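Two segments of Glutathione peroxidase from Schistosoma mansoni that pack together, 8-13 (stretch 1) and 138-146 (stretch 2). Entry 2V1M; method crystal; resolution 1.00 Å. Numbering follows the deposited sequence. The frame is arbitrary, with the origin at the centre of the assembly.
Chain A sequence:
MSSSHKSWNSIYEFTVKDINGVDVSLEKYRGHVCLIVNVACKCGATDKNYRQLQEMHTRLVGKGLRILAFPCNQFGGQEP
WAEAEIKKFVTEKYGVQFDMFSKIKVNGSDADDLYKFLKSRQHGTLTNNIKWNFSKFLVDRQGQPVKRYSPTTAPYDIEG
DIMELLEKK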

ATOM      1  N   TRP A   8      -9.199 -13.199  11.313  1.00 10.57           N
ATOM      2  CA  TRP A   8      -8.452 -13.065  10.072  1.00  7.96           C
ATOM      3  C   TRP A   8      -6.998 -13.443  10.286  1.00  8.54           C
ATOM      4  O   TRP A   8      -6.368 -12.990  11.212  1.00 11.24           O
ATOM      5  CB  TRP A   8      -8.525 -11.618   9.613  1.00  8.59           C
ATOM      6  CG  TRP A   8      -9.890 -11.085   9.346  1.00  7.64           C
ATOM      7  CD1 TRP A   8     -10.899 -11.677   8.623  1.00  8.24           C
ATOM      8  CD2 TRP A   8     -10.371  -9.799   9.724  1.00  6.67           C
ATOM      9  NE1 TRP A   8     -11.981 -10.830   8.550  1.00  7.22           N
ATOM     10  CE2 TRP A   8     -11.669  -9.653   9.181  1.00  6.69           C
ATOM     11  CE3 TRP A   8      -9.800  -8.720  10.405  1.00  7.21           C
ATOM     12  CZ2 TRP A   8     -12.434  -8.495   9.377  1.00  7.51           C
ATOM     13  CZ3 TRP A   8     -10.556  -7.565  10.587  1.00  8.42           C
ATOM     14  CH2 TRP A   8     -11.848  -7.457  10.063  1.00  8.84           C
ATOM     15  N   ASN A   9      -6.457 -14.236   9.380  1.00  7.76           N
ATOM     16  CA  ASN A   9      -5.139 -14.798   9.580  1.00  8.15           C
ATOM     17  C   ASN A   9      -4.121 -14.313   8.545  1.00  6.24           C
ATOM     18  O   ASN A   9      -2.933 -14.580   8.743  1.00 11.74           O
ATOM     19  CB  ASN A   9      -5.181 -16.355   9.532  1.00 12.65           C
ATOM     20  CG  ASN A   9      -5.786 -17.033  10.820  1.00 17.73           C
ATOM     21  OD1 ASN A   9      -5.838 -16.443  11.885  1.00 26.15           O
ATOM     22  ND2 ASN A   9      -6.246 -18.303  10.670  1.00 23.83           N
ATOM     23  N   SER A  10      -4.537 -13.626   7.478  1.00  4.56           N
ATOM     24  CA  SER A  10      -3.579 -13.177   6.469  1.00  3.84           C
ATOM     25  C   SER A  10      -4.287 -12.101   5.665  1.00  3.19           C
ATOM     26  O   SER A  10      -5.540 -11.926   5.757  1.00  3.78           O
ATOM     27  CB  SER A  10      -3.150 -14.314   5.517  1.00  4.39           C
ATOM     28  OG  SER A  10      -4.169 -14.579   4.579  1.00  5.43           O
ATOM     29  N   ILE A  11      -3.552 -11.399   4.782  1.00  3.31           N
ATOM     30  CA  ILE A  11      -4.194 -10.407   3.943  1.00  3.31           C
ATOM     31  C   ILE A  11      -5.096 -11.065   2.907  1.00  3.00           C
ATOM     32  O   ILE A  11      -5.937 -10.363   2.309  1.00  3.57           O
ATOM     33  CB  ILE A  11      -3.172  -9.487   3.232  1.00  3.27           C
ATOM     34  CG1 ILE A  11      -2.277 -10.245   2.233  1.00  4.05           C
ATOM     35  CG2 ILE A  11      -2.402  -8.620   4.225  1.00  4.12           C
ATOM     36  CD1 ILE A  11      -1.657  -9.350   1.152  1.00  4.76           C
ATOM     37  N   TYR A  12      -4.952 -12.370   2.647  1.00  3.41           N
ATOM     38  CA  TYR A  12      -5.694 -13.008   1.551  1.00  3.74           C
ATOM     39  C   TYR A  12      -7.191 -13.073   1.824  1.00  3.56           C
ATOM     40  O   TYR A  12      -7.965 -13.283   0.887  1.00  4.34           O
ATOM     41  CB  TYR A  12      -5.172 -14.427   1.332  1.00  4.47           C
ATOM     42  CG  TYR A  12      -3.695 -14.517   1.164  1.00  4.75           C
ATOM     43  CD1 TYR A  12      -3.020 -13.569   0.431  1.00  4.61           C
ATOM     44  CD2 TYR A  12      -2.969 -15.591   1.738  1.00  5.88           C
ATOM     45  CE1 TYR A  12      -1.640 -13.670   0.263  1.00  5.36           C
ATOM     46  CE2 TYR A  12      -1.606 -15.718   1.558  1.00  6.34           C
ATOM     47  CZ  TYR A  12      -0.943 -14.771   0.846  1.00  5.52           C
ATOM     48  OH  TYR A  12       0.429 -14.932   0.671  1.00  6.56           O
ATOM     49  N   GLU A  13      -7.585 -12.873   3.084  1.00  3.75           N
ATOM     50  CA  GLU A  13      -9.001 -12.966   3.437  1.00  4.31           C
ATOM     51  C   GLU A  13      -9.814 -11.787   2.923  1.00  3.43           C
ATOM     52  O   GLU A  13     -11.054 -11.884   2.920  1.00  3.77           O
ATOM     53  CB  GLU A  13      -9.151 -13.083   4.937  1.00  6.11           C
ATOM     54  CG  GLU A  13      -8.602 -14.419   5.410  1.00  7.69           C
ATOM     55  CD  GLU A  13      -8.654 -14.617   6.877  1.00  9.00           C
ATOM     56  OE1 GLU A  13      -9.094 -13.666   7.561  0.50  7.72           O
ATOM     57  OE2 GLU A  13      -8.267 -15.688   7.395  0.50  6.27           O
ATOM     58  N   LEU A 138       4.787  -3.978   5.065  1.00  2.61           N
ATOM     59  CA  LEU A 138       5.466  -5.017   4.310  1.00  3.02           C
ATOM     60  C   LEU A 138       4.885  -6.373   4.748  1.00  2.94           C
ATOM     61  O   LEU A 138       4.841  -6.708   5.941  1.00  2.95           O
ATOM     62  CB  LEU A 138       6.961  -4.959   4.590  1.00  3.16           C
ATOM     63  CG  LEU A 138       7.826  -6.001   3.896  1.00  4.33           C
ATOM     64  CD1 LEU A 138       7.698  -5.902   2.366  1.00  5.35           C
ATOM     65  CD2 LEU A 138       9.274  -5.866   4.343  1.00  6.21           C
ATOM     66  N   VAL A 139       4.449  -7.135   3.738  1.00  3.08           N
ATOM     67  CA  VAL A 139       3.722  -8.398   3.903  1.00  2.84           C
ATOM     68  C   VAL A 139       4.525  -9.485   3.199  1.00  2.77           C
ATOM     69  O   VAL A 139       4.919  -9.345   2.020  1.00  3.17           O
ATOM     70  CB  VAL A 139       2.325  -8.259   3.300  1.00  3.16           C
ATOM     71  CG1 VAL A 139       1.531  -9.594   3.406  1.00  4.15           C
ATOM     72  CG2 VAL A 139       1.540  -7.112   3.920  1.00  3.82           C
ATOM     73  N   ASP A 140       4.771 -10.585   3.922  1.00  2.89           N
ATOM     74  CA  ASP A 140       5.570 -11.668   3.373  1.00  3.18           C
ATOM     75  C   ASP A 140       4.774 -12.538   2.364  1.00  3.12           C
ATOM     76  O   ASP A 140       3.594 -12.295   2.068  1.00  3.19           O
ATOM     77  CB  ASP A 140       6.192 -12.473   4.533  1.00  3.40           C
ATOM     78  CG  ASP A 140       5.203 -13.379   5.281  1.00  3.81           C
ATOM     79  OD1 ASP A 140       4.047 -13.566   4.836  1.00  3.40           O
ATOM     80  OD2 ASP A 140       5.652 -13.882   6.339  1.00  5.11           O
ATOM     81  N   ARG A 141       5.481 -13.539   1.828  1.00  3.46           N
ATOM     82  CA  ARG A 141       4.895 -14.423   0.809  1.00  3.74           C
ATOM     83  C   ARG A 141       3.760 -15.309   1.327  1.00  3.89           C
ATOM     84  O   ARG A 141       3.107 -15.966   0.500  1.00  4.42           O
ATOM     85  CB  ARG A 141       5.957 -15.301   0.194  1.00  3.95           C
ATOM     86  CG  ARG A 141       6.998 -14.534  -0.673  1.00  4.34           C
ATOM     87  CD  ARG A 141       7.958 -15.499  -1.325  1.00  5.52           C
ATOM     88  NE  ARG A 141       9.057 -14.920  -2.110  1.00  6.14           N
ATOM     89  CZ  ARG A 141       8.969 -14.540  -3.382  1.00  6.08           C
ATOM     90  NH1 ARG A 141       7.809 -14.533  -4.019  1.00  6.88           N
ATOM     91  NH2 ARG A 141      10.051 -14.126  -4.046  1.00  7.65           N
ATOM     92  N   GLN A 142       3.552 -15.333   2.652  1.00  4.03           N
ATOM     93  CA  GLN A 142       2.429 -16.030   3.285  1.00  4.48           C
ATOM     94  C   GLN A 142       1.347 -15.067   3.758  1.00  3.60           C
ATOM     95  O   GLN A 142       0.438 -15.449   4.504  1.00  4.12           O
ATOM     96  CB  GLN A 142       2.920 -16.940   4.438  1.00  4.90           C
ATOM     97  CG  GLN A 142       3.728 -18.111   3.949  1.00  6.48           C
ATOM     98  CD  GLN A 142       5.141 -17.751   3.529  1.00  6.14           C
ATOM     99  OE1 GLN A 142       5.857 -17.043   4.238  0.80  6.59           O
ATOM    100  NE2 GLN A 142       5.549 -18.263   2.380  1.00  8.60           N
ATOM    101  N   GLY A 143       1.404 -13.811   3.326  1.00  3.16           N
ATOM    102  CA  GLY A 143       0.325 -12.876   3.587  1.00  3.36           C
ATOM    103  C   GLY A 143       0.342 -12.281   4.995  1.00  2.86           C
ATOM    104  O   GLY A 143      -0.659 -11.710   5.435  1.00  3.15           O
ATOM    105  N   GLN A 144       1.487 -12.399   5.678  1.00  3.10           N
ATOM    106  CA  GLN A 144       1.633 -11.925   7.067  1.00  3.16           C
ATOM    107  C   GLN A 144       2.291 -10.545   7.064  1.00  2.98           C
ATOM    108  O   GLN A 144       3.406 -10.388   6.548  1.00  2.83           O
ATOM    109  CB  GLN A 144       2.500 -12.897   7.865  1.00  3.61           C
ATOM    110  CG  GLN A 144       2.022 -14.343   7.750  1.00  4.04           C
ATOM    111  CD  GLN A 144       0.624 -14.508   8.286  1.00  4.12           C
ATOM    112  OE1 GLN A 144       0.398 -14.310   9.479  1.00  5.58           O
ATOM    113  NE2 GLN A 144      -0.327 -14.845   7.430  1.00  5.12           N
ATOM    114  N   PRO A 145       1.632  -9.529   7.649  1.00  3.07           N
ATOM    115  CA  PRO A 145       2.283  -8.188   7.796  1.00  3.11           C
ATOM    116  C   PRO A 145       3.373  -8.277   8.872  1.00  3.43           C
ATOM    117  O   PRO A 145       3.083  -8.534  10.054  1.00  3.71           O
ATOM    118  CB  PRO A 145       1.144  -7.266   8.224  1.00  3.46           C
ATOM    119  CG  PRO A 145      -0.144  -8.054   7.906  1.00  3.63           C
ATOM    120  CD  PRO A 145       0.243  -9.495   8.167  1.00  3.73           C
ATOM    121  N   VAL A 146       4.626  -8.080   8.449  1.00  2.88           N
ATOM    122  CA  VAL A 146       5.752  -8.267   9.347  1.00  3.10           C
ATOM    123  C   VAL A 146       6.567  -7.002   9.574  1.00  3.08           C
ATOM    124  O   VAL A 146       7.494  -7.053  10.421  1.00  3.59           O
ATOM    125  CB  VAL A 146       6.650  -9.462   8.967  1.00  3.46           C
ATOM    126  CG1 VAL A 146       5.869 -10.765   9.046  1.00  4.81           C
ATOM    127  CG2 VAL A 146       7.261  -9.259   7.576  1.00  4.30           C
TER
HETATM  128  O   HOH W   1       1.480 -12.551   0.219  1.00  6.67           O

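The two stretches, at least 128 residues apart in sequence where they touch, meet where the loop and short 3-10 segment of residues 8-13 lie against a tight turn joining two strands. The contact buries 304 Å², both sides summed, and centres on Gly-143, whose CA lies 4.9 Å from the CA of Ser-10.

Two direct hydrogen bonds cross the contact. The backbone Ile-11 N donates to Gly-143 O at 3.0 Å, and the same oxygen lies 3.4 Å from Ser-10 CA in a CA-H...O contact. The second bond runs from Gln-144 NE2 to Asn-9 O, at 2.9 Å. The CA-to-CB bond of Gln-144 points away from stretch 1, but its chi1 and chi2 are both m and the end of the chain comes back to the contact. There NE2 also donates to Gln-142 O, at 3.1 Å, so one amide group ties the turn to the neighbouring loop; a long, flexible side chain with two amide protons suits this role.

The turn is itself well braced. It is a type I turn from Asp-140 to Gly-143, closed by Gly-143 N donating to Asp-140 O (2.9 Å), while Asp-140 OD1 accepts from Gln-142 N and from Gln-144 N, each at 2.9 Å. Gly-143 has a phi of 79°, which favours glycine, and the packing leaves no space for a side chain: an ideal CB would lie 2.8 Å from Tyr-12 CZ, a clash, and 3.1 Å from Ser-10 CB. On the other stretch, Ser-10, with chi1 p, accepts from Tyr-12 N through OG at 3.0 Å, fastening the start of the 3-10 segment.

Tyr-12 brings its hydroxyl to the turn although its CA-to-CB bond points sideways. Its OH is 2.9 Å from Arg-141 O, which lies at the ring edge, and 3.0 Å from Gly-143 N, but the angles of both approaches are too poor for hydrogen bonds. Water 1 makes the polar link instead: it is hydrogen-bonded to Tyr-12 OH at 2.6 Å and donates to Asp-140 O at 2.8 Å. The tyrosine thus combines a buried ring with a polar tip at the backbone of the turn.

Apolar packing completes the contact. Ile-11 points toward stretch 2 and has more of its own surface covered by it (58 Å²) than any other residue of its stretch. Its CD1 reaches Val-139 CG1 at 3.9 Å, and its CG2 lies 4.4 Å from Pro-145 CG. All three residues are buried, and their hydrocarbon side chains suit a place without polar partners.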